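Local coordinates for synergistic-type venom protein S2C4 (Dendroaspis jamesoni kaimosae, PDB 7C28) that enhances the toxicity of other venom toxins and forms a disulfide-linked homodimer of three-finger toxin chains, at the interface of chains A and B. Coordinates in Å, arbitrary orientation; residue numbers count along the deposited sequence, not the author numbering. Chains: chain A/B, Synergistic-type venom protein S2C4.

The interface of chains A and B. Residues chain A 28, 36, 52-55; chain B 28, 54-56.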
# COMPACT_ATOMS: atom_id res chain seq x y z
N TRP A 28 -4.82 1.09 -2.46
CA TRP A 28 -4.38 0.69 -3.79
C TRP A 28 -5.31 -0.41 -4.30
O TRP A 28 -5.30 -1.53 -3.78
CB TRP A 28 -2.93 0.20 -3.75
CG TRP A 28 -1.88 1.29 -3.82
CD1 TRP A 28 -1.16 1.67 -4.93
CD2 TRP A 28 -1.40 2.10 -2.74
NE1 TRP A 28 -0.28 2.67 -4.60
CE2 TRP A 28 -0.41 2.96 -3.27
CE3 TRP A 28 -1.72 2.19 -1.38
CZ2 TRP A 28 0.26 3.89 -2.47
CZ3 TRP A 28 -1.06 3.12 -0.60
CH2 TRP A 28 -0.08 3.96 -1.15
N TYR A 36 -2.59 0.94 -10.78
CA TYR A 36 -3.38 1.02 -9.55
C TYR A 36 -4.07 2.37 -9.43
O TYR A 36 -3.47 3.41 -9.69
CB TYR A 36 -2.50 0.79 -8.32
CG TYR A 36 -2.03 -0.64 -8.19
CD1 TYR A 36 -2.79 -1.58 -7.50
CD2 TYR A 36 -0.83 -1.05 -8.76
CE1 TYR A 36 -2.37 -2.88 -7.39
CE2 TYR A 36 -0.40 -2.35 -8.65
CZ TYR A 36 -1.17 -3.26 -7.97
OH TYR A 36 -0.75 -4.56 -7.85
N ASN A 52 -5.32 -8.30 -3.33
CA ASN A 52 -4.30 -7.87 -4.29
C ASN A 52 -3.91 -6.40 -4.11
O ASN A 52 -3.34 -5.81 -5.04
CB ASN A 52 -4.81 -8.11 -5.71
CG ASN A 52 -6.16 -7.46 -5.96
OD1 ASN A 52 -6.26 -6.24 -6.11
ND2 ASN A 52 -7.20 -8.28 -5.98
N GLY A 53 -4.21 -5.80 -2.96
CA GLY A 53 -3.95 -4.39 -2.74
C GLY A 53 -3.06 -4.02 -1.57
O GLY A 53 -2.28 -4.84 -1.08
N CYS A 54 -3.18 -2.78 -1.11
CA CYS A 54 -2.41 -2.29 0.02
C CYS A 54 -3.08 -1.02 0.54
O CYS A 54 -3.72 -0.29 -0.22
CB CYS A 54 -0.96 -2.01 -0.41
SG CYS A 54 0.29 -1.86 0.90
N VAL A 55 -2.94 -0.78 1.85
CA VAL A 55 -3.57 0.36 2.51
C VAL A 55 -2.53 1.05 3.38
O VAL A 55 -1.74 0.39 4.06
CB VAL A 55 -4.79 -0.07 3.36
CG1 VAL A 55 -5.14 0.99 4.43
CG2 VAL A 55 -6.01 -0.32 2.47
N TRP B 28 5.31 -1.54 -3.21
CA TRP B 28 4.83 -0.67 -4.29
C TRP B 28 5.81 0.48 -4.46
O TRP B 28 5.88 1.38 -3.62
CB TRP B 28 3.44 -0.14 -3.97
CG TRP B 28 2.33 -1.10 -4.28
CD1 TRP B 28 1.50 -1.08 -5.36
CD2 TRP B 28 1.94 -2.23 -3.49
NE1 TRP B 28 0.61 -2.13 -5.29
CE2 TRP B 28 0.86 -2.85 -4.15
CE3 TRP B 28 2.39 -2.78 -2.29
CZ2 TRP B 28 0.22 -3.98 -3.65
CZ3 TRP B 28 1.76 -3.91 -1.80
CH2 TRP B 28 0.69 -4.50 -2.48
N CYS B 54 3.77 1.79 -0.52
CA CYS B 54 3.05 0.94 0.41
C CYS B 54 3.72 -0.43 0.42
O CYS B 54 4.30 -0.85 -0.59
CB CYS B 54 1.58 0.79 -0.01
SG CYS B 54 0.41 0.16 1.22
N VAL B 55 3.65 -1.11 1.57
CA VAL B 55 4.28 -2.41 1.74
C VAL B 55 3.28 -3.33 2.44
O VAL B 55 2.56 -2.90 3.34
CB VAL B 55 5.60 -2.33 2.54
CG1 VAL B 55 6.05 -3.72 2.99
CG2 VAL B 55 6.67 -1.69 1.69
N LYS B 56 3.26 -4.59 2.02
CA LYS B 56 2.52 -5.63 2.72
C LYS B 56 3.44 -6.79 3.04
O LYS B 56 4.17 -7.28 2.17
CB LYS B 56 1.35 -6.12 1.89
CG LYS B 56 0.63 -7.23 2.61
CD LYS B 56 -0.49 -7.80 1.78
CE LYS B 56 -1.59 -6.77 1.66
NZ LYS B 56 -2.88 -7.43 1.49
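A:Cys54 and B:Cys54 join two three-finger toxin chains covalently, their SG atoms 2.1 Å apart in an interchain disulfide on the two-fold axis of the homodimer. Each cysteine opens strand 54-58 of its own chain. SG lies anti to the backbone N in both copies (chi1 -162° in A:Cys54), a rotamer that directs it toward the partner sulfur. No nitrogen or oxygen of one chain comes close enough to bond to one of the other in this patch. The indole of B:Trp28, which with A:Cys54 loses the most surface here, takes A:Cys54 CB over the face of its six-membered ring, 3.7 Å from the centroid and displaced toward the rim, a CH-pi contact. B:Cys54 CB sits in the same way over A:Trp28, 3.8 Å from that ring's centroid, as the symmetry requires. Both indoles pack against the same side of the disulfide, each under its partner's CB; they slide past each other in opposite directions and meet at their CD1 atoms, 3.8 Å apart. The pyrrole edge of B:Trp28 then runs into the phenol of A:Tyr36: NE1 stands over the ring face, 3.4 Å from CZ, with the planes turned 75° in an edge-to-face pair. At the opposite end of the indole, B:Trp28 CH2 packs 3.3 Å from the carbonyl O of A:Gly53. The CE methylene of B:Lys56, whose chain bends at chi3 (-69°), comes to 3.4 Å of A:Gly53 O, with the amine NZ farther off at 3.7 Å.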